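Local coordinates for probable spore coat polysaccharide biosynthesis protein E (PDB 3G8R) that probably acts as an N-acylneuraminate-9-phosphate synthase, pairing a zinc-binding NeuB-type TIM barrel with a SAF domain, at residues N14-V20 with R69-L75; K44-R48 with M80-V84; Y47-F53 with F99-S103. All coordinates share one frame; numbering follows the deposited sequence.

Contact 1. Residues N14-V20 with R69-L75; sequences NNHMGNV and RFEETRL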
loop_
_atom_site.group_PDB
_atom_site.type_symbol
_atom_site.label_atom_id
_atom_site.label_comp_id
_atom_site.label_asym_id
_atom_site.label_seq_id
_atom_site.Cartn_x
_atom_site.Cartn_y
_atom_site.Cartn_z
ATOM N N ASN A 14 17.244 25.151 0.884
ATOM C CA ASN A 14 18.021 26.291 1.285
ATOM C C ASN A 14 18.268 26.256 2.748
ATOM O O ASN A 14 18.737 27.224 3.311
ATOM C CB ASN A 14 17.348 27.583 0.852
ATOM C CG ASN A 14 17.250 27.690 -0.660
ATOM O OD1 ASN A 14 18.268 27.612 -1.348
ATOM N ND2 ASN A 14 16.032 27.846 -1.188
ATOM N N ASN A 15 17.979 25.119 3.367
ATOM C CA ASN A 15 18.120 25.009 4.821
ATOM C C ASN A 15 19.562 25.040 5.328
ATOM O O ASN A 15 19.803 24.901 6.541
ATOM C CB ASN A 15 17.407 23.771 5.359
ATOM C CG ASN A 15 15.940 23.763 5.036
ATOM O OD1 ASN A 15 15.261 24.781 5.127
ATOM N ND2 ASN A 15 15.437 22.604 4.650
ATOM N N HIS A 16 20.516 25.206 4.414
ATOM C CA HIS A 16 21.879 25.504 4.820
ATOM C C HIS A 16 21.878 26.917 5.375
ATOM O O HIS A 16 22.812 27.340 6.057
ATOM C CB HIS A 16 22.830 25.407 3.635
ATOM C CG HIS A 16 22.347 26.123 2.415
ATOM N ND1 HIS A 16 21.872 25.463 1.306
ATOM C CD2 HIS A 16 22.281 27.442 2.122
ATOM C CE1 HIS A 16 21.540 26.343 0.378
ATOM N NE2 HIS A 16 21.776 27.553 0.849
HETATM N N MSE A 17 20.807 27.635 5.048
HETATM C CA MSE A 17 20.516 28.956 5.593
HETATM C C MSE A 17 21.473 30.053 5.119
HETATM O O MSE A 17 21.587 31.088 5.770
HETATM C CB MSE A 17 20.442 28.928 7.127
HETATM C CG MSE A 17 19.434 27.962 7.706
HETATM SE SE MSE A 17 17.671 28.142 7.266
HETATM C CE MSE A 17 17.311 29.862 7.588
ATOM N N GLY A 18 22.135 29.825 3.982
ATOM C CA GLY A 18 23.199 30.692 3.492
ATOM C C GLY A 18 24.578 30.368 4.054
ATOM O O GLY A 18 25.568 31.064 3.739
ATOM N N ASN A 19 24.664 29.311 4.865
ATOM C CA ASN A 19 25.876 29.025 5.641
ATOM C C ASN A 19 26.430 27.621 5.375
ATOM O O ASN A 19 25.719 26.657 5.594
ATOM C CB ASN A 19 25.585 29.235 7.140
ATOM C CG ASN A 19 26.785 28.935 8.034
ATOM O OD1 ASN A 19 27.680 28.164 7.667
ATOM N ND2 ASN A 19 26.791 29.521 9.233
ATOM N N VAL A 20 27.694 27.516 4.943
ATOM C CA VAL A 20 28.312 26.223 4.606
ATOM C C VAL A 20 28.697 25.327 5.784
ATOM O O VAL A 20 28.424 24.134 5.764
ATOM C CB VAL A 20 29.562 26.388 3.730
ATOM C CG1 VAL A 20 30.359 25.057 3.658
ATOM C CG2 VAL A 20 29.178 26.862 2.353
ATOM N N ARG A 69 13.693 35.142 0.519
ATOM C CA ARG A 69 14.246 33.898 1.036
ATOM C C ARG A 69 15.425 33.452 0.148
ATOM O O ARG A 69 16.492 33.097 0.675
ATOM C CB ARG A 69 13.145 32.840 1.209
ATOM C CG ARG A 69 13.609 31.399 1.193
ATOM C CD ARG A 69 14.100 30.824 2.551
ATOM N NE ARG A 69 14.024 29.348 2.500
ATOM C CZ ARG A 69 14.663 28.485 3.299
ATOM N NH1 ARG A 69 15.483 28.911 4.272
ATOM N NH2 ARG A 69 14.480 27.172 3.105
ATOM N N PHE A 70 15.252 33.544 -1.174
ATOM C CA PHE A 70 16.291 33.166 -2.107
ATOM C C PHE A 70 17.526 34.027 -2.014
ATOM O O PHE A 70 18.650 33.516 -2.005
ATOM C CB PHE A 70 15.781 33.197 -3.541
ATOM C CG PHE A 70 14.859 32.059 -3.890
ATOM C CD1 PHE A 70 13.998 32.157 -4.971
ATOM C CD2 PHE A 70 14.832 30.889 -3.135
ATOM C CE1 PHE A 70 13.146 31.108 -5.296
ATOM C CE2 PHE A 70 13.965 29.840 -3.464
ATOM C CZ PHE A 70 13.130 29.957 -4.531
ATOM N N GLU A 71 17.327 35.338 -1.960
ATOM C CA GLU A 71 18.463 36.263 -1.904
ATOM C C GLU A 71 19.274 36.068 -0.627
ATOM O O GLU A 71 20.495 36.032 -0.682
ATOM C CB GLU A 71 18.023 37.726 -2.076
ATOM C CG GLU A 71 17.513 38.070 -3.487
ATOM C CD GLU A 71 17.103 39.545 -3.668
ATOM O OE1 GLU A 71 17.456 40.130 -4.725
ATOM O OE2 GLU A 71 16.437 40.128 -2.763
ATOM N N GLU A 72 18.588 35.913 0.503
ATOM C CA GLU A 72 19.240 35.798 1.812
ATOM C C GLU A 72 20.124 34.563 2.007
ATOM O O GLU A 72 21.118 34.611 2.743
ATOM C CB GLU A 72 18.200 35.787 2.919
ATOM C CG GLU A 72 17.635 37.142 3.289
ATOM C CD GLU A 72 16.608 37.038 4.410
ATOM O OE1 GLU A 72 16.363 38.068 5.082
ATOM O OE2 GLU A 72 16.052 35.925 4.628
ATOM N N THR A 73 19.753 33.460 1.363
ATOM C CA THR A 73 20.441 32.195 1.581
ATOM C C THR A 73 21.402 31.848 0.447
ATOM O O THR A 73 21.938 30.732 0.394
ATOM C CB THR A 73 19.445 31.047 1.778
ATOM O OG1 THR A 73 18.498 31.069 0.715
ATOM C CG2 THR A 73 18.710 31.206 3.094
ATOM N N ARG A 74 21.605 32.818 -0.449
ATOM C CA ARG A 74 22.529 32.714 -1.582
ATOM C C ARG A 74 23.881 32.067 -1.205
ATOM O O ARG A 74 24.470 32.402 -0.177
ATOM C CB ARG A 74 22.727 34.122 -2.178
ATOM C CG ARG A 74 23.531 34.237 -3.462
ATOM C CD ARG A 74 24.082 35.677 -3.660
ATOM N NE ARG A 74 24.536 35.890 -5.042
ATOM C CZ ARG A 74 23.831 36.521 -5.986
ATOM N NH1 ARG A 74 24.321 36.647 -7.217
ATOM N NH2 ARG A 74 22.636 37.037 -5.694
ATOM N N LEU A 75 24.336 31.112 -2.020
ATOM C CA LEU A 75 25.699 30.563 -1.908
ATOM C C LEU A 75 26.481 30.606 -3.242
ATOM O O LEU A 75 25.902 30.483 -4.326
ATOM C CB LEU A 75 25.688 29.147 -1.324
ATOM C CG LEU A 75 25.386 28.916 0.171
ATOM C CD1 LEU A 75 25.411 27.432 0.451
ATOM C CD2 LEU A 75 26.363 29.620 1.100
#

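Contact 2. Residues K44-R48 with M80-V84; sequences KLQYR and MQKLV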
loop_
_atom_site.group_PDB
_atom_site.type_symbol
_atom_site.label_atom_id
_atom_site.label_comp_id
_atom_site.label_asym_id
_atom_site.label_seq_id
_atom_site.Cartn_x
_atom_site.Cartn_y
_atom_site.Cartn_z
ATOM N N LYS A 44 20.442 16.244 -1.625
ATOM C CA LYS A 44 20.023 17.145 -2.704
ATOM C C LYS A 44 20.200 18.646 -2.414
ATOM O O LYS A 44 19.840 19.137 -1.324
ATOM C CB LYS A 44 18.594 16.861 -3.104
ATOM C CG LYS A 44 18.381 17.094 -4.567
ATOM C CD LYS A 44 16.918 17.226 -4.936
ATOM C CE LYS A 44 16.340 18.534 -4.424
ATOM N NZ LYS A 44 15.202 19.070 -5.277
ATOM N N LEU A 45 20.750 19.347 -3.415
ATOM C CA LEU A 45 20.845 20.809 -3.475
ATOM C C LEU A 45 19.908 21.413 -4.493
ATOM O O LEU A 45 19.344 20.715 -5.327
ATOM C CB LEU A 45 22.244 21.172 -3.905
ATOM C CG LEU A 45 23.240 21.353 -2.775
ATOM C CD1 LEU A 45 22.608 21.058 -1.433
ATOM C CD2 LEU A 45 24.383 20.422 -3.073
ATOM N N GLN A 46 19.760 22.727 -4.445
ATOM C CA GLN A 46 18.948 23.457 -5.429
ATOM C C GLN A 46 19.809 24.500 -6.096
ATOM O O GLN A 46 20.386 25.332 -5.428
ATOM C CB GLN A 46 17.799 24.145 -4.727
ATOM C CG GLN A 46 16.681 23.192 -4.406
ATOM C CD GLN A 46 15.477 23.871 -3.811
ATOM O OE1 GLN A 46 15.388 25.091 -3.786
ATOM N NE2 GLN A 46 14.540 23.078 -3.317
ATOM N N TYR A 47 19.923 24.457 -7.412
ATOM C CA TYR A 47 20.753 25.429 -8.097
ATOM C C TYR A 47 19.894 26.410 -8.817
ATOM O O TYR A 47 19.103 26.024 -9.670
ATOM C CB TYR A 47 21.629 24.752 -9.128
ATOM C CG TYR A 47 22.874 24.117 -8.597
ATOM C CD1 TYR A 47 23.027 23.866 -7.242
ATOM C CD2 TYR A 47 23.881 23.721 -9.465
ATOM C CE1 TYR A 47 24.167 23.266 -6.759
ATOM C CE2 TYR A 47 25.022 23.119 -8.993
ATOM C CZ TYR A 47 25.161 22.893 -7.636
ATOM O OH TYR A 47 26.294 22.291 -7.145
ATOM N N ARG A 48 20.051 27.672 -8.435
ATOM C CA ARG A 48 19.554 28.840 -9.163
ATOM C C ARG A 48 20.718 29.809 -9.395
ATOM O O ARG A 48 21.487 30.098 -8.475
ATOM C CB ARG A 48 18.482 29.567 -8.361
ATOM C CG ARG A 48 17.170 28.812 -8.206
ATOM C CD ARG A 48 16.216 29.529 -7.232
ATOM N NE ARG A 48 15.032 28.722 -7.000
ATOM C CZ ARG A 48 14.971 27.726 -6.128
ATOM N NH1 ARG A 48 16.025 27.414 -5.388
ATOM N NH2 ARG A 48 13.847 27.047 -5.987
HETATM N N MSE A 80 29.023 25.850 -2.960
HETATM C CA MSE A 80 28.194 24.743 -3.484
HETATM C C MSE A 80 29.027 23.503 -3.852
HETATM O O MSE A 80 28.585 22.384 -3.633
HETATM C CB MSE A 80 27.347 25.176 -4.701
HETATM C CG MSE A 80 26.103 26.061 -4.439
HETATM SE SE MSE A 80 24.910 25.436 -3.209
HETATM C CE MSE A 80 23.339 25.818 -3.997
ATOM N N GLN A 81 30.221 23.693 -4.414
ATOM C CA GLN A 81 31.128 22.567 -4.679
ATOM C C GLN A 81 31.629 21.983 -3.373
ATOM O O GLN A 81 31.900 20.792 -3.297
ATOM C CB GLN A 81 32.306 22.979 -5.572
ATOM C CG GLN A 81 33.380 21.873 -5.839
ATOM C CD GLN A 81 33.026 20.882 -6.973
ATOM O OE1 GLN A 81 33.062 21.232 -8.162
ATOM N NE2 GLN A 81 32.720 19.635 -6.602
ATOM N N LYS A 82 31.754 22.818 -2.342
ATOM C CA LYS A 82 32.216 22.334 -1.035
ATOM C C LYS A 82 31.212 21.343 -0.447
ATOM O O LYS A 82 31.601 20.321 0.122
ATOM C CB LYS A 82 32.472 23.486 -0.050
ATOM C CG LYS A 82 33.893 23.517 0.544
ATOM C CD LYS A 82 34.056 22.778 1.902
ATOM C CE LYS A 82 34.165 21.228 1.775
ATOM N NZ LYS A 82 35.168 20.772 0.753
ATOM N N LEU A 83 29.921 21.623 -0.616
ATOM C CA LEU A 83 28.882 20.771 -0.028
ATOM C C LEU A 83 28.819 19.441 -0.743
ATOM O O LEU A 83 28.754 18.394 -0.105
ATOM C CB LEU A 83 27.515 21.459 -0.029
ATOM C CG LEU A 83 27.418 22.559 1.022
ATOM C CD1 LEU A 83 26.129 23.345 0.869
ATOM C CD2 LEU A 83 27.582 21.998 2.443
ATOM N N VAL A 84 28.880 19.473 -2.066
ATOM C CA VAL A 84 29.003 18.243 -2.821
ATOM C C VAL A 84 30.166 17.421 -2.286
ATOM O O VAL A 84 30.075 16.199 -2.156
ATOM C CB VAL A 84 29.249 18.530 -4.301
ATOM C CG1 VAL A 84 29.549 17.231 -5.065
ATOM C CG2 VAL A 84 28.057 19.288 -4.896
#

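Contact 3. Residues Y47-F53 with F99-S103; sequences YRNLDTF and FDEES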
loop_
_atom_site.group_PDB
_atom_site.type_symbol
_atom_site.label_atom_id
_atom_site.label_comp_id
_atom_site.label_asym_id
_atom_site.label_seq_id
_atom_site.Cartn_x
_atom_site.Cartn_y
_atom_site.Cartn_z
ATOM N N TYR A 47 19.923 24.457 -7.412
ATOM C CA TYR A 47 20.753 25.429 -8.097
ATOM C C TYR A 47 19.894 26.410 -8.817
ATOM O O TYR A 47 19.103 26.024 -9.670
ATOM C CB TYR A 47 21.629 24.752 -9.128
ATOM C CG TYR A 47 22.874 24.117 -8.597
ATOM C CD1 TYR A 47 23.027 23.866 -7.242
ATOM C CD2 TYR A 47 23.881 23.721 -9.465
ATOM C CE1 TYR A 47 24.167 23.266 -6.759
ATOM C CE2 TYR A 47 25.022 23.119 -8.993
ATOM C CZ TYR A 47 25.161 22.893 -7.636
ATOM O OH TYR A 47 26.294 22.291 -7.145
ATOM N N ARG A 48 20.051 27.672 -8.435
ATOM C CA ARG A 48 19.554 28.840 -9.163
ATOM C C ARG A 48 20.718 29.809 -9.395
ATOM O O ARG A 48 21.487 30.098 -8.475
ATOM C CB ARG A 48 18.482 29.567 -8.361
ATOM C CG ARG A 48 17.170 28.812 -8.206
ATOM C CD ARG A 48 16.216 29.529 -7.232
ATOM N NE ARG A 48 15.032 28.722 -7.000
ATOM C CZ ARG A 48 14.971 27.726 -6.128
ATOM N NH1 ARG A 48 16.025 27.414 -5.388
ATOM N NH2 ARG A 48 13.847 27.047 -5.987
ATOM N N ASN A 49 20.852 30.303 -10.621
ATOM C CA ASN A 49 21.816 31.337 -10.921
ATOM C C ASN A 49 21.176 32.639 -10.558
ATOM O O ASN A 49 20.510 33.268 -11.383
ATOM C CB ASN A 49 22.161 31.335 -12.398
ATOM C CG ASN A 49 23.435 32.047 -12.672
ATOM O OD1 ASN A 49 23.429 33.171 -13.182
ATOM N ND2 ASN A 49 24.561 31.411 -12.300
ATOM N N LEU A 50 21.368 33.026 -9.301
ATOM C CA LEU A 50 20.607 34.118 -8.714
ATOM C C LEU A 50 20.719 35.437 -9.462
ATOM O O LEU A 50 19.779 36.238 -9.439
ATOM C CB LEU A 50 20.924 34.263 -7.232
ATOM C CG LEU A 50 19.747 33.952 -6.282
ATOM C CD1 LEU A 50 19.166 32.557 -6.429
ATOM C CD2 LEU A 50 20.169 34.189 -4.839
ATOM N N ASP A 51 21.856 35.627 -10.149
ATOM C CA ASP A 51 22.080 36.753 -11.089
ATOM C C ASP A 51 21.019 36.875 -12.184
ATOM O O ASP A 51 20.420 37.945 -12.347
ATOM C CB ASP A 51 23.455 36.635 -11.763
ATOM C CG ASP A 51 24.611 37.118 -10.870
ATOM O OD1 ASP A 51 24.365 37.874 -9.879
ATOM O OD2 ASP A 51 25.776 36.742 -11.187
ATOM N N THR A 52 20.823 35.782 -12.927
ATOM C CA THR A 52 19.868 35.711 -14.022
ATOM C C THR A 52 18.459 35.445 -13.489
ATOM O O THR A 52 17.466 35.959 -14.015
ATOM C CB THR A 52 20.231 34.569 -15.031
ATOM O OG1 THR A 52 20.469 33.348 -14.322
ATOM C CG2 THR A 52 21.477 34.904 -15.841
ATOM N N PHE A 53 18.384 34.641 -12.436
ATOM C CA PHE A 53 17.143 34.016 -12.060
ATOM C C PHE A 53 16.164 34.961 -11.439
ATOM O O PHE A 53 14.955 34.870 -11.690
ATOM C CB PHE A 53 17.384 32.866 -11.092
ATOM C CG PHE A 53 16.167 32.044 -10.850
ATOM C CD1 PHE A 53 15.434 32.205 -9.678
ATOM C CD2 PHE A 53 15.725 31.154 -11.808
ATOM C CE1 PHE A 53 14.285 31.460 -9.443
ATOM C CE2 PHE A 53 14.588 30.395 -11.603
ATOM C CZ PHE A 53 13.855 30.543 -10.408
ATOM N N PHE A 99 17.397 25.131 -11.819
ATOM C CA PHE A 99 16.183 25.804 -12.269
ATOM C C PHE A 99 16.470 26.604 -13.514
ATOM O O PHE A 99 15.530 27.017 -14.198
ATOM C CB PHE A 99 15.600 26.680 -11.161
ATOM C CG PHE A 99 15.144 25.904 -9.971
ATOM C CD1 PHE A 99 13.796 25.640 -9.782
ATOM C CD2 PHE A 99 16.064 25.417 -9.052
ATOM C CE1 PHE A 99 13.363 24.897 -8.684
ATOM C CE2 PHE A 99 15.656 24.684 -7.965
ATOM C CZ PHE A 99 14.298 24.413 -7.776
ATOM N N ASP A 100 17.772 26.794 -13.789
ATOM C CA ASP A 100 18.315 27.565 -14.926
ATOM C C ASP A 100 18.985 26.618 -15.870
ATOM O O ASP A 100 19.444 25.563 -15.449
ATOM C CB ASP A 100 19.498 28.414 -14.480
ATOM C CG ASP A 100 19.106 29.562 -13.652
ATOM O OD1 ASP A 100 19.520 29.587 -12.481
ATOM O OD2 ASP A 100 18.417 30.466 -14.166
ATOM N N GLU A 101 19.151 27.031 -17.120
ATOM C CA GLU A 101 20.024 26.290 -18.006
ATOM C C GLU A 101 21.423 26.358 -17.458
ATOM O O GLU A 101 22.081 25.335 -17.307
ATOM C CB GLU A 101 19.964 26.794 -19.448
ATOM C CG GLU A 101 19.124 28.050 -19.670
ATOM C CD GLU A 101 17.638 27.769 -19.579
ATOM O OE1 GLU A 101 17.122 26.962 -20.386
ATOM O OE2 GLU A 101 17.008 28.356 -18.676
ATOM N N GLU A 102 21.855 27.562 -17.114
ATOM C CA GLU A 102 23.199 27.770 -16.568
ATOM C C GLU A 102 23.469 26.907 -15.340
ATOM O O GLU A 102 24.625 26.586 -15.069
ATOM C CB GLU A 102 23.469 29.253 -16.248
ATOM C CG GLU A 102 24.932 29.560 -15.841
ATOM C CD GLU A 102 25.299 31.052 -15.914
ATOM O OE1 GLU A 102 26.373 31.433 -15.382
ATOM O OE2 GLU A 102 24.514 31.842 -16.501
ATOM N N SER A 103 22.425 26.537 -14.598
ATOM C CA SER A 103 22.632 25.712 -13.409
ATOM C C SER A 103 22.877 24.257 -13.792
ATOM O O SER A 103 23.578 23.531 -13.093
ATOM C CB SER A 103 21.479 25.854 -12.412
ATOM O OG SER A 103 21.331 27.209 -12.024
#

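Contact 1. Residues N14-V20 with R69-L75
His16 and Leu75 meet face to methyl: Leu75 CD1 sits 3.7 Å from the centroid of the His16 imidazole, a CH-pi contact over the face, while the carbonyl oxygen of Asn14 covers the opposite face. At the ring's edge, NE2 donates to Thr73 O at 3.2 Å, with the acceptor almost exactly in the ring plane. A first torsion of 48° tucks CG between the backbone N and the carbonyl carbon, swinging the ring toward the end of helix 67-72. The same Thr73 oxygen receives a CA-H...O contact from Gly18 CA at 3.3 Å, so it has one hydrogen bond and one weaker partner, at the first residue to leave helical backbone angles. Gly18 belongs to a type I' turn running from His16 to Asn19, and its backbone angles call for glycine.

A second grip lies at Arg69. Its guanidinium rests with one face on Asn14 CB, and in its own plane NH2 reaches Asn15 OD1 at 3.2 Å with an N-H...O angle of 160°. The donor stands well above the plane of the Asn15 amide. The selenium of Met17, a selenomethionine, lies beside the guanidinium edge, SE to NH1 3.8 Å.

Further out, Thr73 OG1 turns back to Arg69 O (2.9 Å), fixing the rotation of a side chain whose CG2 packs against the Met17 backbone. Asn19 OD1 caps His22 N at the start of helix 21-33. Asn15, whose side chain is about 5 Å from that of the zinc ligand His225, gives OD1 to Arg69 and ND2 to Val226 O; both ends of its amide are used, which fixes its orientation.

Contact 2. Residues K44-R48 with M80-V84
Met80 and Tyr47 meet where the second strand of the TIM barrel, 40-47, is covered by helix 77-89, the helix of the beta-alpha-beta crossover that leads on to strand 93-98. The two segments run nearly antiparallel, at 163°, with their axes 10.2 Å apart, a gap bridged mainly by side chains. The close part belongs to Met80, a selenomethionine. Bends at its second and third torsions (chi2 -53°) carry the terminal methyl in to the strand, where CE lies 3.3 Å from Gln46 O and 3.8 Å from Tyr47 CD1. The chain of Met80 and the phenol slide past each other in opposite directions, and SE approaches the ring obliquely, 5.3 Å from its centroid, as a Met-aromatic contact.

Beside this, the fit is slacker. Leu45 points at the helix but keeps its distance: CD2 is 4.3 Å from Val84 CG2 and 4.5 Å from Leu83 CB. Val84 CG2 also faces the phenol oxygen of Tyr47, whose polar need is met by His110 ND1.

Across the strand the character changes again. Gln46 points away from the helix, its side chain about 5 Å from the zinc ion, and its NE2 bonds to Glu11 OE2. Its other amide atom, OE1, takes a hydrogen bond from Arg48 NH1 at 2.9 Å, lying in the plane of the guanidinium.

Contact 3. Residues Y47-F53 with F99-S103
Arg48 lays its guanidinium flat on the ring of Phe99, centres 3.8 Å apart and planes 19° from parallel, a stacked cation-pi pair. The extended chain from CG to NE lets the arginine span the ring, and NH2 lands over the rim near CZ. Near its root, Arg48 CG sits over the centre of the Phe53 ring, so the aliphatic part of the side chain is flanked by aromatics. Phe53 stacks on Phe303 of the second subunit.

The backbones also join directly: Phe99 N donates to Tyr47 O at 2.9 Å, nearly in line with the C=O although bent at the hydrogen (130°). Asp100 meets the turn at Asn49. Its OD1 is modelled 2.4 Å from Asn49 N, a hydrogen bond whose length is doubtful, and Ser103 OG donates to the anti lone pair of that oxygen at 3.0 Å, which steadies the carboxylate. OD2 meets the Phe53 ring at its edge, the two planes being 89° apart. The Asn49 amide overlaps the Glu102 carboxylate at a shallow angle.

Asn49 and Asp100 each precede a helix, and Asn49 centres an inverse gamma turn. The loop and helix 50-53 after strand 40-47 are thus tied to the end of strand 93-98 and the start of helix 101-109, at the C-terminal rim of the barrel, where TIM-barrel enzymes carry their active sites.

In the fold
All three contacts lie close together, on the same side of the chain's centre, their own centres about 11 to 14 Å apart. Contacts 2 and 3 share Tyr47 and Arg48, passing from strand to rim along one chain. Phe70 of contact 1 packs against the same arginine (Phe70 CZ to Arg48 CZ 3.3 Å), and a salt bridge from Arg74 NH1 to Asp51 OD1 at 2.9 Å joins contacts 1 and 3. The zinc ion, bound by His202 and His225, lies about 5 Å from the Gln46 side chain, about 8 Å from that of Phe99 and about 9 Å from that of Asn15. Phe70 and Phe53 both meet Phe303 of the second subunit, bringing contacts 1 and 3 to the dimer interface.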